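Local coordinates for DNA-damage inducible protein DDI1-like protein (Leishmania major, PDB 5YQ8) that acts as an aspartic protease of the DDI1 family, of which this chain is the retroviral protease-like domain, at residues 27-37 / 79-89; 69-77 / 111-119. All coordinates share one frame; numbering follows the deposited sequence.

Contact 1 of 2, residues 27-37 / 79-89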
ATOM      1  N   ASN A  27      -9.082   3.857   1.850  1.00 14.20           N
ATOM      2  CA  ASN A  27      -9.699   4.288   3.143  1.00 13.77           C
ATOM      3  C   ASN A  27      -8.894   3.774   4.342  1.00 13.26           C
ATOM      4  O   ASN A  27      -8.349   2.671   4.304  1.00 10.93           O
ATOM      5  CB  ASN A  27     -11.144   3.782   3.215  1.00 14.55           C
ATOM      6  CG  ASN A  27     -11.995   4.280   2.039  1.00 15.98           C
ATOM      7  OD1 ASN A  27     -12.505   5.440   2.071  1.00 16.86           O
ATOM      8  ND2 ASN A  27     -12.083   3.451   0.963  1.00 13.27           N
ATOM      9  N   SER A  28      -8.803   4.601   5.383  1.00 13.25           N
ATOM     10  CA  SER A  28      -8.391   4.142   6.716  1.00 13.77           C
ATOM     11  C   SER A  28      -9.553   3.479   7.440  1.00 13.79           C
ATOM     12  O   SER A  28     -10.689   3.952   7.356  1.00 15.12           O
ATOM     13  CB  SER A  28      -7.834   5.284   7.560  1.00 13.87           C
ATOM     14  OG  SER A  28      -6.566   5.695   7.062  1.00 14.40           O
ATOM     15  N   ILE A  29      -9.260   2.345   8.081  1.00 14.14           N
ATOM     16  CA  ILE A  29     -10.255   1.497   8.707  1.00 14.24           C
ATOM     17  C   ILE A  29      -9.682   0.913   9.975  1.00 13.71           C
ATOM     18  O   ILE A  29      -8.532   0.542  10.007  1.00 14.06           O
ATOM     19  CB  ILE A  29     -10.701   0.353   7.800  1.00 15.94           C
ATOM     20  CG1 ILE A  29     -11.295   0.839   6.477  1.00 16.26           C
ATOM     21  CG2 ILE A  29     -11.833  -0.395   8.458  1.00 16.77           C
ATOM     22  CD1 ILE A  29     -11.241  -0.189   5.374  1.00 17.52           C
ATOM     23  N   MET A  30     -10.499   0.885  11.021  1.00 12.51           N
ATOM     24  CA  MET A  30     -10.187   0.356  12.317  1.00 12.72           C
ATOM     25  C   MET A  30     -11.189  -0.712  12.686  1.00 12.58           C
ATOM     26  O   MET A  30     -12.404  -0.523  12.452  1.00 11.89           O
ATOM     27  CB  MET A  30     -10.265   1.499  13.342  1.00 12.14           C
ATOM     28  CG  MET A  30     -10.273   1.045  14.774  1.00 12.31           C
ATOM     29  SD  MET A  30     -10.213   2.456  15.898  1.00 11.88           S
ATOM     30  CE  MET A  30      -8.594   3.104  15.653  1.00 11.63           C
ATOM     31  N   ASN A  31     -10.731  -1.788  13.319  1.00 13.05           N
ATOM     32  CA  ASN A  31     -11.683  -2.855  13.680  1.00 13.93           C
ATOM     33  C   ASN A  31     -12.492  -2.457  14.892  1.00 13.32           C
ATOM     34  O   ASN A  31     -12.097  -1.573  15.621  1.00 12.67           O
ATOM     35  CB  ASN A  31     -11.027  -4.244  13.799  1.00 15.29           C
ATOM     36  CG  ASN A  31      -9.902  -4.271  14.777  1.00 17.24           C
ATOM     37  OD1 ASN A  31      -9.663  -3.267  15.467  1.00 21.11           O
ATOM     38  ND2 ASN A  31      -9.144  -5.371  14.808  1.00 16.44           N
ATOM     39  N   LYS A  32     -13.656  -3.057  15.074  1.00 13.79           N
ATOM     40  CA  LYS A  32     -14.545  -2.749  16.207  1.00 14.99           C
ATOM     41  C   LYS A  32     -13.861  -2.939  17.546  1.00 15.48           C
ATOM     42  O   LYS A  32     -14.047  -2.129  18.467  1.00 16.10           O
ATOM     43  CB  LYS A  32     -15.812  -3.610  16.176  1.00 15.90           C
ATOM     44  CG  LYS A  32     -16.762  -3.350  17.352  1.00 17.31           C
ATOM     45  CD  LYS A  32     -18.135  -3.966  17.150  1.00 18.50           C
ATOM     46  CE  LYS A  32     -19.023  -3.776  18.378  1.00 18.91           C
ATOM     47  NZ  LYS A  32     -20.454  -4.077  17.992  1.00 19.03           N
ATOM     48  N   ARG A  33     -13.029  -3.980  17.614  1.00 16.44           N
ATOM     49  CA  ARG A  33     -12.394  -4.395  18.839  1.00 17.16           C
ATOM     50  C   ARG A  33     -11.477  -3.312  19.289  1.00 17.08           C
ATOM     51  O   ARG A  33     -11.399  -3.061  20.510  1.00 17.11           O
ATOM     52  CB  ARG A  33     -11.603  -5.714  18.647  1.00 17.94           C
ATOM     53  CG  ARG A  33     -10.942  -6.245  19.936  1.00 19.03           C
ATOM     54  CD  ARG A  33     -10.401  -7.671  19.747  1.00 19.24           C
ATOM     55  NE  ARG A  33     -10.075  -7.898  18.327  1.00 18.04           N
ATOM     56  CZ  ARG A  33      -8.900  -7.655  17.748  1.00 19.53           C
ATOM     57  NH1 ARG A  33      -7.863  -7.208  18.471  1.00 19.39           N
ATOM     58  NH2 ARG A  33      -8.740  -7.890  16.422  1.00 19.50           N
ATOM     59  N   THR A  34     -10.761  -2.684  18.342  1.00 18.12           N
ATOM     60  CA  THR A  34      -9.765  -1.648  18.697  1.00 17.76           C
ATOM     61  C   THR A  34     -10.434  -0.381  19.208  1.00 16.07           C
ATOM     62  O   THR A  34     -10.050   0.171  20.262  1.00 17.88           O
ATOM     63  CB  THR A  34      -8.889  -1.328  17.525  1.00 18.61           C
ATOM     64  OG1 THR A  34      -8.091  -2.482  17.293  1.00 20.51           O
ATOM     65  CG2 THR A  34      -7.933  -0.140  17.857  1.00 20.68           C
ATOM     66  N   ALA A  35     -11.430   0.081  18.486  1.00 14.62           N
ATOM     67  CA  ALA A  35     -12.147   1.282  18.888  1.00 14.12           C
ATOM     68  C   ALA A  35     -12.834   1.042  20.225  1.00 14.98           C
ATOM     69  O   ALA A  35     -12.871   1.922  21.061  1.00 14.16           O
ATOM     70  CB  ALA A  35     -13.126   1.693  17.813  1.00 13.46           C
ATOM     71  N   GLU A  36     -13.397  -0.142  20.422  1.00 17.05           N
ATOM     72  CA  GLU A  36     -13.863  -0.525  21.757  1.00 19.65           C
ATOM     73  C   GLU A  36     -12.703  -0.507  22.765  1.00 19.95           C
ATOM     74  O   GLU A  36     -12.802  -0.020  23.911  1.00 20.64           O
ATOM     75  CB  GLU A  36     -14.537  -1.911  21.733  1.00 21.50           C
ATOM     76  CG  GLU A  36     -16.015  -1.905  21.282  1.00 23.46           C
ATOM     77  CD  GLU A  36     -16.638  -3.305  21.099  1.00 25.24           C
ATOM     78  OE1 GLU A  36     -15.986  -4.200  20.517  1.00 29.93           O
ATOM     79  OE2 GLU A  36     -17.780  -3.518  21.551  1.00 26.40           O
ATOM     80  N   ARG A  37     -11.563  -1.005  22.348  1.00 20.64           N
ATOM     81  CA  ARG A  37     -10.396  -1.032  23.250  1.00 20.95           C
ATOM     82  C   ARG A  37      -9.833   0.362  23.537  1.00 21.10           C
ATOM     83  O   ARG A  37      -9.195   0.557  24.549  1.00 21.92           O
ATOM     84  CB  ARG A  37      -9.352  -1.984  22.679  1.00 21.43           C
ATOM     85  CG  ARG A  37      -8.070  -2.170  23.476  1.00 21.43           C
ATOM     86  CD  ARG A  37      -7.331  -3.389  22.906  1.00 19.78           C
ATOM     87  NE  ARG A  37      -7.024  -3.271  21.479  1.00 19.53           N
ATOM     88  CZ  ARG A  37      -5.988  -2.601  20.962  1.00 20.07           C
ATOM     89  NH1 ARG A  37      -5.059  -2.011  21.718  1.00 21.99           N
ATOM     90  NH2 ARG A  37      -5.861  -2.559  19.677  1.00 19.50           N
ATOM     91  N   ALA A  79      -9.435  10.223  10.649  1.00 12.22           N
ATOM     92  CA  ALA A  79     -10.826   9.819  10.343  1.00 12.22           C
ATOM     93  C   ALA A  79     -10.729   8.470   9.667  1.00 12.97           C
ATOM     94  O   ALA A  79      -9.845   8.254   8.782  1.00 11.36           O
ATOM     95  CB  ALA A  79     -11.504  10.766   9.407  1.00 12.16           C
ATOM     96  N   PHE A  80     -11.579   7.554  10.132  1.00 13.55           N
ATOM     97  CA  PHE A  80     -11.619   6.233   9.570  1.00 15.78           C
ATOM     98  C   PHE A  80     -12.927   5.514   9.773  1.00 17.54           C
ATOM     99  O   PHE A  80     -13.729   5.928  10.589  1.00 20.88           O
ATOM    100  CB  PHE A  80     -10.522   5.400  10.163  1.00 16.76           C
ATOM    101  CG  PHE A  80     -10.387   5.545  11.611  1.00 15.98           C
ATOM    102  CD1 PHE A  80     -11.331   5.042  12.443  1.00 16.39           C
ATOM    103  CD2 PHE A  80      -9.310   6.220  12.114  1.00 15.75           C
ATOM    104  CE1 PHE A  80     -11.185   5.220  13.782  1.00 16.29           C
ATOM    105  CE2 PHE A  80      -9.165   6.438  13.409  1.00 15.77           C
ATOM    106  CZ  PHE A  80     -10.100   5.926  14.254  1.00 17.18           C
ATOM    107  N   TYR A  81     -13.171   4.504   8.958  1.00 18.58           N
ATOM    108  CA  TYR A  81     -14.332   3.659   9.125  1.00 18.51           C
ATOM    109  C   TYR A  81     -14.085   2.643  10.205  1.00 16.96           C
ATOM    110  O   TYR A  81     -12.976   2.296  10.492  1.00 18.35           O
ATOM    111  CB  TYR A  81     -14.657   2.966   7.811  1.00 20.26           C
ATOM    112  CG  TYR A  81     -15.054   3.911   6.721  1.00 23.32           C
ATOM    113  CD1 TYR A  81     -16.224   4.674   6.832  1.00 24.61           C
ATOM    114  CD2 TYR A  81     -14.315   4.035   5.564  1.00 24.51           C
ATOM    115  CE1 TYR A  81     -16.640   5.532   5.842  1.00 25.55           C
ATOM    116  CE2 TYR A  81     -14.770   4.864   4.533  1.00 24.86           C
ATOM    117  CZ  TYR A  81     -15.923   5.633   4.704  1.00 25.20           C
ATOM    118  OH  TYR A  81     -16.419   6.535   3.795  1.00 24.16           O
ATOM    119  N   VAL A  82     -15.159   2.158  10.801  1.00 16.03           N
ATOM    120  CA  VAL A  82     -15.079   1.118  11.797  1.00 15.70           C
ATOM    121  C   VAL A  82     -15.821  -0.098  11.252  1.00 17.35           C
ATOM    122  O   VAL A  82     -16.987   0.042  10.824  1.00 16.50           O
ATOM    123  CB  VAL A  82     -15.621   1.559  13.172  1.00 13.87           C
ATOM    124  CG1 VAL A  82     -15.562   0.412  14.140  1.00 13.63           C
ATOM    125  CG2 VAL A  82     -14.797   2.718  13.744  1.00 13.51           C
ATOM    126  N   ILE A  83     -15.134  -1.247  11.238  1.00 18.93           N
ATOM    127  CA  ILE A  83     -15.661  -2.478  10.688  1.00 22.26           C
ATOM    128  C   ILE A  83     -15.403  -3.628  11.662  1.00 22.55           C
ATOM    129  O   ILE A  83     -14.268  -3.819  12.082  1.00 22.87           O
ATOM    130  CB  ILE A  83     -15.011  -2.744   9.308  1.00 25.03           C
ATOM    131  CG1 ILE A  83     -15.405  -1.644   8.317  1.00 27.11           C
ATOM    132  CG2 ILE A  83     -15.439  -4.098   8.779  1.00 27.61           C
ATOM    133  CD1 ILE A  83     -15.244  -1.920   6.835  1.00 28.90           C
ATOM    134  N   GLU A  84     -16.425  -4.417  11.986  1.00 23.59           N
ATOM    135  CA  GLU A  84     -16.343  -5.334  13.140  1.00 24.09           C
ATOM    136  C   GLU A  84     -15.160  -6.343  13.115  1.00 24.51           C
ATOM    137  O   GLU A  84     -14.255  -6.263  13.973  1.00 22.23           O
ATOM    138  CB  GLU A  84     -17.686  -6.066  13.414  1.00 25.22           C
ATOM    139  CG  GLU A  84     -17.569  -7.077  14.590  1.00 25.47           C
ATOM    140  CD  GLU A  84     -18.751  -8.020  14.705  1.00 26.18           C
ATOM    141  OE1 GLU A  84     -19.452  -8.026  15.758  1.00 26.85           O
ATOM    142  OE2 GLU A  84     -18.943  -8.800  13.733  1.00 23.71           O
ATOM    143  N   ASP A  85     -15.187  -7.288  12.174  1.00 24.42           N
ATOM    144  CA  ASP A  85     -14.169  -8.368  12.146  1.00 24.71           C
ATOM    145  C   ASP A  85     -13.191  -8.100  11.010  1.00 24.63           C
ATOM    146  O   ASP A  85     -13.344  -8.578   9.914  1.00 24.82           O
ATOM    147  CB  ASP A  85     -14.770  -9.785  11.981  1.00 25.50           C
ATOM    148  CG  ASP A  85     -15.588 -10.237  13.176  1.00 23.84           C
ATOM    149  OD1 ASP A  85     -15.210  -9.952  14.319  1.00 24.77           O
ATOM    150  OD2 ASP A  85     -16.615 -10.895  12.963  1.00 22.70           O
ATOM    151  N   GLN A  86     -12.173  -7.310  11.324  1.00 25.59           N
ATOM    152  CA  GLN A  86     -11.046  -7.040  10.468  1.00 23.26           C
ATOM    153  C   GLN A  86      -9.810  -7.596  11.193  1.00 22.95           C
ATOM    154  O   GLN A  86      -9.601  -7.408  12.407  1.00 25.08           O
ATOM    155  CB  GLN A  86     -10.948  -5.536  10.230  1.00 22.56           C
ATOM    156  CG  GLN A  86      -9.809  -5.107   9.329  1.00 22.12           C
ATOM    157  CD  GLN A  86      -9.618  -3.582   9.237  1.00 22.76           C
ATOM    158  OE1 GLN A  86     -10.123  -2.931   8.323  1.00 20.20           O
ATOM    159  NE2 GLN A  86      -8.825  -3.023  10.144  1.00 19.41           N
ATOM    160  N   ALA A  87      -8.978  -8.300  10.451  1.00 23.78           N
ATOM    161  CA  ALA A  87      -7.837  -8.973  11.068  1.00 23.14           C
ATOM    162  C   ALA A  87      -6.934  -7.932  11.717  1.00 23.13           C
ATOM    163  O   ALA A  87      -6.444  -8.164  12.845  1.00 23.41           O
ATOM    164  CB  ALA A  87      -7.055  -9.795  10.042  1.00 24.14           C
ATOM    165  N   MET A  88      -6.765  -6.781  11.015  1.00 22.61           N
ATOM    166  CA  MET A  88      -5.770  -5.764  11.352  1.00 19.56           C
ATOM    167  C   MET A  88      -6.417  -4.647  12.123  1.00 20.32           C
ATOM    168  O   MET A  88      -7.446  -4.081  11.699  1.00 20.69           O
ATOM    169  CB  MET A  88      -5.077  -5.201  10.097  1.00 18.20           C
ATOM    170  CG  MET A  88      -4.411  -6.296   9.331  1.00 17.05           C
ATOM    171  SD  MET A  88      -3.258  -5.624   8.148  1.00 17.18           S
ATOM    172  CE  MET A  88      -4.287  -4.840   6.911  1.00 17.29           C
ATOM    173  N   ASP A  89      -5.791  -4.298  13.254  1.00 18.65           N
ATOM    174  CA  ASP A  89      -6.363  -3.326  14.182  1.00 16.78           C
ATOM    175  C   ASP A  89      -6.654  -2.008  13.472  1.00 15.19           C
ATOM    176  O   ASP A  89      -7.768  -1.497  13.544  1.00 15.30           O
ATOM    177  CB  ASP A  89      -5.425  -3.121  15.361  1.00 16.40           C
ATOM    178  CG  ASP A  89      -5.345  -4.368  16.241  1.00 18.01           C
ATOM    179  OD1 ASP A  89      -6.041  -5.392  15.882  1.00 16.85           O
ATOM    180  OD2 ASP A  89      -4.651  -4.295  17.323  1.00 17.13           O
TER
HETATM  181  O   HOH W   1      -5.664  -7.326  17.371  1.00 17.88           O

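Contact 2 of 2, residues 69-77 / 111-119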
ATOM      1  N   VAL A  69      -4.828  10.726  17.377  1.00 11.77           N
ATOM      2  CA  VAL A  69      -3.878   9.623  17.344  1.00 11.36           C
ATOM      3  C   VAL A  69      -2.463  10.160  17.468  1.00 11.51           C
ATOM      4  O   VAL A  69      -2.032  11.017  16.691  1.00 10.59           O
ATOM      5  CB  VAL A  69      -4.029   8.906  16.018  1.00 11.32           C
ATOM      6  CG1 VAL A  69      -3.178   7.675  15.981  1.00 12.21           C
ATOM      7  CG2 VAL A  69      -5.457   8.485  15.785  1.00 11.23           C
ATOM      8  N   ASN A  70      -1.727   9.637  18.445  1.00 12.28           N
ATOM      9  CA  ASN A  70      -0.404  10.116  18.766  1.00 13.03           C
ATOM     10  C   ASN A  70       0.592   9.346  17.940  1.00 14.75           C
ATOM     11  O   ASN A  70       1.070   8.244  18.302  1.00 15.77           O
ATOM     12  CB  ASN A  70      -0.112  10.006  20.266  1.00 12.96           C
ATOM     13  CG  ASN A  70       1.308  10.404  20.608  1.00 12.83           C
ATOM     14  OD1 ASN A  70       2.253   9.627  20.348  1.00 12.65           O
ATOM     15  ND2 ASN A  70       1.498  11.661  21.070  1.00 12.68           N
ATOM     16  N   LEU A  71       0.928   9.924  16.795  1.00 17.18           N
ATOM     17  CA  LEU A  71       1.806   9.264  15.823  1.00 15.40           C
ATOM     18  C   LEU A  71       3.011  10.161  15.665  1.00 15.58           C
ATOM     19  O   LEU A  71       2.881  11.404  15.484  1.00 15.20           O
ATOM     20  CB  LEU A  71       1.043   9.022  14.518  1.00 14.84           C
ATOM     21  CG  LEU A  71       1.850   8.293  13.445  1.00 14.68           C
ATOM     22  CD1 LEU A  71       2.467   6.996  13.945  1.00 14.67           C
ATOM     23  CD2 LEU A  71       1.014   7.980  12.234  1.00 15.00           C
ATOM     24  N   ALA A  72       4.186   9.548  15.775  1.00 15.98           N
ATOM     25  CA  ALA A  72       5.482  10.254  15.707  1.00 16.53           C
ATOM     26  C   ALA A  72       5.632  11.228  16.804  1.00 16.04           C
ATOM     27  O   ALA A  72       6.235  12.288  16.569  1.00 17.50           O
ATOM     28  CB  ALA A  72       5.704  10.930  14.323  1.00 16.64           C
ATOM     29  N   GLY A  73       5.105  10.884  17.986  1.00 16.14           N
ATOM     30  CA  GLY A  73       5.026  11.844  19.094  1.00 16.18           C
ATOM     31  C   GLY A  73       4.194  13.128  18.879  1.00 16.88           C
ATOM     32  O   GLY A  73       4.272  14.086  19.656  1.00 18.17           O
ATOM     33  N   MET A  74       3.388  13.169  17.825  1.00 17.26           N
ATOM     34  CA  MET A  74       2.536  14.310  17.572  1.00 17.00           C
ATOM     35  C   MET A  74       1.129  13.842  17.634  1.00 14.45           C
ATOM     36  O   MET A  74       0.827  12.724  17.254  1.00 13.15           O
ATOM     37  CB  MET A  74       2.792  14.894  16.191  1.00 19.95           C
ATOM     38  CG  MET A  74       4.152  15.493  15.958  1.00 22.01           C
ATOM     39  SD  MET A  74       4.232  16.099  14.251  1.00 26.76           S
ATOM     40  CE  MET A  74       4.090  14.601  13.349  1.00 23.41           C
ATOM     41  N   TYR A  75       0.253  14.685  18.171  1.00 13.88           N
ATOM     42  CA  TYR A  75      -1.230  14.440  18.037  1.00 13.53           C
ATOM     43  C   TYR A  75      -1.729  14.726  16.653  1.00 11.51           C
ATOM     44  O   TYR A  75      -1.648  15.847  16.239  1.00 12.49           O
ATOM     45  CB  TYR A  75      -2.010  15.246  19.099  1.00 14.30           C
ATOM     46  CG  TYR A  75      -1.908  14.562  20.428  1.00 15.49           C
ATOM     47  CD1 TYR A  75      -0.781  14.741  21.233  1.00 17.17           C
ATOM     48  CD2 TYR A  75      -2.878  13.666  20.856  1.00 16.29           C
ATOM     49  CE1 TYR A  75      -0.639  14.101  22.452  1.00 17.16           C
ATOM     50  CE2 TYR A  75      -2.736  12.984  22.077  1.00 17.77           C
ATOM     51  CZ  TYR A  75      -1.614  13.226  22.871  1.00 18.67           C
ATOM     52  OH  TYR A  75      -1.448  12.555  24.067  1.00 20.79           O
ATOM     53  N   ILE A  76      -2.214  13.713  15.940  1.00 10.16           N
ATOM     54  CA  ILE A  76      -2.638  13.815  14.555  1.00  9.74           C
ATOM     55  C   ILE A  76      -4.118  13.413  14.400  1.00  8.89           C
ATOM     56  O   ILE A  76      -4.512  12.328  14.796  1.00  8.81           O
ATOM     57  CB  ILE A  76      -1.772  12.901  13.678  1.00 10.17           C
ATOM     58  CG1 ILE A  76      -0.427  13.523  13.594  1.00 11.06           C
ATOM     59  CG2 ILE A  76      -2.338  12.775  12.257  1.00 10.35           C
ATOM     60  CD1 ILE A  76       0.644  12.497  13.665  1.00 11.43           C
ATOM     61  N   PRO A  77      -4.952  14.272  13.804  1.00  8.49           N
ATOM     62  CA  PRO A  77      -6.350  13.956  13.706  1.00  8.65           C
ATOM     63  C   PRO A  77      -6.577  12.959  12.589  1.00  9.39           C
ATOM     64  O   PRO A  77      -6.261  13.283  11.423  1.00  9.14           O
ATOM     65  CB  PRO A  77      -7.000  15.313  13.388  1.00  8.48           C
ATOM     66  CG  PRO A  77      -5.939  16.094  12.742  1.00  8.24           C
ATOM     67  CD  PRO A  77      -4.658  15.614  13.292  1.00  8.38           C
ATOM     68  N   LEU A 111       8.619   6.189   8.856  1.00 10.48           N
ATOM     69  CA  LEU A 111       7.469   6.955   8.431  1.00 10.91           C
ATOM     70  C   LEU A 111       7.654   8.348   8.893  1.00 10.92           C
ATOM     71  O   LEU A 111       7.698   8.587  10.112  1.00 11.95           O
ATOM     72  CB  LEU A 111       6.201   6.419   9.021  1.00 11.02           C
ATOM     73  CG  LEU A 111       4.886   7.081   8.575  1.00 11.18           C
ATOM     74  CD1 LEU A 111       4.583   6.830   7.099  1.00 11.30           C
ATOM     75  CD2 LEU A 111       3.730   6.562   9.445  1.00 11.07           C
ATOM     76  N   THR A 112       7.806   9.240   7.926  1.00 10.37           N
ATOM     77  CA  THR A 112       8.137  10.606   8.228  1.00 10.86           C
ATOM     78  C   THR A 112       6.891  11.498   8.140  1.00 11.68           C
ATOM     79  O   THR A 112       6.195  11.524   7.169  1.00 11.46           O
ATOM     80  CB  THR A 112       9.191  11.156   7.251  1.00  9.74           C
ATOM     81  OG1 THR A 112      10.282  10.256   7.146  1.00  9.04           O
ATOM     82  CG2 THR A 112       9.651  12.448   7.660  1.00  9.43           C
ATOM     83  N   ILE A 113       6.603  12.176   9.229  1.00 13.66           N
ATOM     84  CA  ILE A 113       5.527  13.180   9.328  1.00 14.48           C
ATOM     85  C   ILE A 113       6.139  14.381  10.064  1.00 16.05           C
ATOM     86  O   ILE A 113       6.669  14.219  11.114  1.00 17.20           O
ATOM     87  CB  ILE A 113       4.328  12.670  10.155  1.00 14.45           C
ATOM     88  CG1 ILE A 113       3.997  11.191   9.840  1.00 13.83           C
ATOM     89  CG2 ILE A 113       3.143  13.599   9.936  1.00 14.61           C
ATOM     90  CD1 ILE A 113       2.901  10.630  10.698  1.00 13.86           C
ATOM     91  N   ASP A 114       6.052  15.570   9.492  1.00 17.88           N
ATOM     92  CA  ASP A 114       6.707  16.782  10.003  1.00 18.14           C
ATOM     93  C   ASP A 114       8.200  16.511  10.047  1.00 15.78           C
ATOM     94  O   ASP A 114       8.723  15.976   9.119  1.00 15.33           O
ATOM     95  CB  ASP A 114       6.037  17.298  11.310  1.00 20.55           C
ATOM     96  CG  ASP A 114       5.953  18.846  11.375  1.00 23.72           C
ATOM     97  OD1 ASP A 114       6.384  19.520  10.403  1.00 31.76           O
ATOM     98  OD2 ASP A 114       5.510  19.377  12.399  1.00 26.06           O
ATOM     99  N   ASN A 115       8.864  16.853  11.130  1.00 14.66           N
ATOM    100  CA  ASN A 115      10.313  16.614  11.327  1.00 15.86           C
ATOM    101  C   ASN A 115      10.630  15.261  12.092  1.00 15.55           C
ATOM    102  O   ASN A 115      11.634  15.178  12.776  1.00 13.30           O
ATOM    103  CB  ASN A 115      10.969  17.745  12.175  1.00 15.52           C
ATOM    104  CG  ASN A 115      10.584  19.147  11.740  1.00 15.89           C
ATOM    105  OD1 ASN A 115      10.452  19.438  10.551  1.00 17.11           O
ATOM    106  ND2 ASN A 115      10.373  20.028  12.707  1.00 14.79           N
ATOM    107  N   ILE A 116       9.742  14.276  12.043  1.00 14.77           N
ATOM    108  CA  ILE A 116       9.834  13.130  12.936  1.00 16.07           C
ATOM    109  C   ILE A 116       9.628  11.873  12.092  1.00 15.12           C
ATOM    110  O   ILE A 116       8.641  11.748  11.361  1.00 13.65           O
ATOM    111  CB  ILE A 116       8.763  13.183  14.081  1.00 17.45           C
ATOM    112  CG1 ILE A 116       8.706  14.560  14.746  1.00 18.30           C
ATOM    113  CG2 ILE A 116       9.063  12.119  15.097  1.00 18.96           C
ATOM    114  CD1 ILE A 116      10.030  15.052  15.371  1.00 18.49           C
ATOM    115  N   ASN A 117      10.506  10.900  12.296  1.00 15.15           N
ATOM    116  CA  ASN A 117      10.495   9.624  11.633  1.00 15.28           C
ATOM    117  C   ASN A 117      10.190   8.502  12.615  1.00 14.20           C
ATOM    118  O   ASN A 117      10.945   8.260  13.510  1.00 13.37           O
ATOM    119  CB  ASN A 117      11.872   9.383  11.014  1.00 16.13           C
ATOM    120  CG  ASN A 117      12.312  10.544  10.104  1.00 17.40           C
ATOM    121  OD1 ASN A 117      12.056  10.563   8.904  1.00 17.62           O
ATOM    122  ND2 ASN A 117      12.991  11.540  10.708  1.00 19.02           N
ATOM    123  N   VAL A 118       9.067   7.810  12.421  1.00 13.65           N
ATOM    124  CA  VAL A 118       8.731   6.611  13.171  1.00 12.88           C
ATOM    125  C   VAL A 118       9.283   5.437  12.361  1.00 12.89           C
ATOM    126  O   VAL A 118       8.845   5.210  11.255  1.00 11.62           O
ATOM    127  CB  VAL A 118       7.204   6.407  13.274  1.00 13.07           C
ATOM    128  CG1 VAL A 118       6.822   5.337  14.267  1.00 12.12           C
ATOM    129  CG2 VAL A 118       6.578   7.647  13.770  1.00 13.63           C
ATOM    130  N   PRO A 119      10.153   4.610  12.956  1.00 13.25           N
ATOM    131  CA  PRO A 119      10.654   3.443  12.258  1.00 13.80           C
ATOM    132  C   PRO A 119       9.575   2.355  12.240  1.00 13.65           C
ATOM    133  O   PRO A 119       8.784   2.234  13.174  1.00 14.11           O
ATOM    134  CB  PRO A 119      11.863   3.009  13.078  1.00 13.67           C
ATOM    135  CG  PRO A 119      11.770   3.698  14.386  1.00 13.76           C
ATOM    136  CD  PRO A 119      10.545   4.590  14.363  1.00 14.48           C
TER

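Contact 1 of 2, residues 27-37 / 79-89
Asn31 pushes its carboxamide into the hollow formed by the 84-89 loop, with the Asp89 side chain lying alongside and pointing the same way. A chi1 of 56° places CG between its own backbone N and carbonyl carbon, and from there ND2 reaches Gln86 O at 3.2 Å, in the amide plane, and Asp89 OD1, met from above the carboxylate. Asn31 OD1 faces the helix and acts as N-cap, accepting from Thr34 N above its carbonyl plane and from Thr34 OG1 on a lone pair. Held at both ends, the amide can hardly turn. Asp89 also forms a salt bridge from OD2 to Arg37 NH2 at 3.2 Å and a long one from OD1 to Arg33 NH1, the latter backed by a bridging water; this network probably favours a charged carboxylate.

Next to this polar plug, Ile29 drops CG2 into the notch between Ile83 CG1, 3.8 Å away, and Gln86 OE1. On the other face of the sheet Met30, bent at chi3 (-69°), brings SD to 4.4 Å from the Phe80 ring centroid, an oblique Met-aromatic contact, while its CE touches Phe80 CZ at 3.5 Å. Between the two faces runs a parallel ladder in which Met30 N donates to Tyr81 O at 2.9 Å and Met30 O accepts from Ile83 N.

Strand 29-31 lies between strands 90-92 and 74-83 in the mixed sheet of this retropepsin domain. Met30 packs on Ile12 of strand 7-12, and helix 32-37 rests Thr34 and Arg37 on strand 15-21, where Arg37 NH1 bonds to Leu16 O.

Contact 2 of 2, residues 69-77 / 111-119
Val118, whose CG2 presses on Ala72, is tied to Leu111 by a short backbone bond, Leu111 N to Val118 O at 2.6 Å, and the return bond from Val118 N completes this antiparallel hydrogen-bonded pair. Leu111, Ile113, Ile116 and Val118 of the 111-119 hairpin all point toward the 69-77 hairpin, and the contact between them is made by packing.

Ala72 is a small bump at the tip of its hairpin: its CB enters the cleft between Val118 CG2, tight at 3.4 Å, and Ile116 CG2 at 3.6 Å. Three side chains converge on Ile113. Leu71, with CG anti to the backbone N (chi1 -178°), swings CD2 across the CD1 end of Ile113 at about a right angle, 3.6 Å from Ile113 CD1, and also touches Leu111 CD2. The same Ile113 CD1 meets Ile76 CD1 tip to tip at 4.2 Å. Met74 takes the CG2 branch instead. Its chain bends at chi3, laying CE 3.7 Å from Ile113 CG2, while SD comes against Asp114 CB at 3.7 Å.

Around the contact, Ile113 touches Met102, Leu111 touches Ile104 of strand 103-105, and Val118 touches Pro9 of strand 7-12. The motif is a pair of beta-hairpins with two-residue loops, one with a type I' turn (Leu71 to Met74) and one with a type II' turn (Ile113 to Ile116), packed through aliphatic side chains where the mixed sheet of the retropepsin domain meets a separate three-stranded antiparallel sheet.

From the N terminus the chain first passes through 27-37, then makes the hairpin of 69-77, and two residues later enters 79-89, where contact 1 closes a loop of 41 intervening residues. Contact 2 closes only when 111-119 returns to the hairpin, after 33 intervening residues. The segments therefore alternate and the two loops cross. Strand 74-83 serves both, giving its start to contact 2 and its end to contact 1, and the centres stand about 20 Å apart, on opposite sides of the chain's centre. Contact 1 joins neighbouring strands within the mixed sheet and anchors helix 32-37; contact 2 docks the three-stranded sheet onto that same mixed sheet.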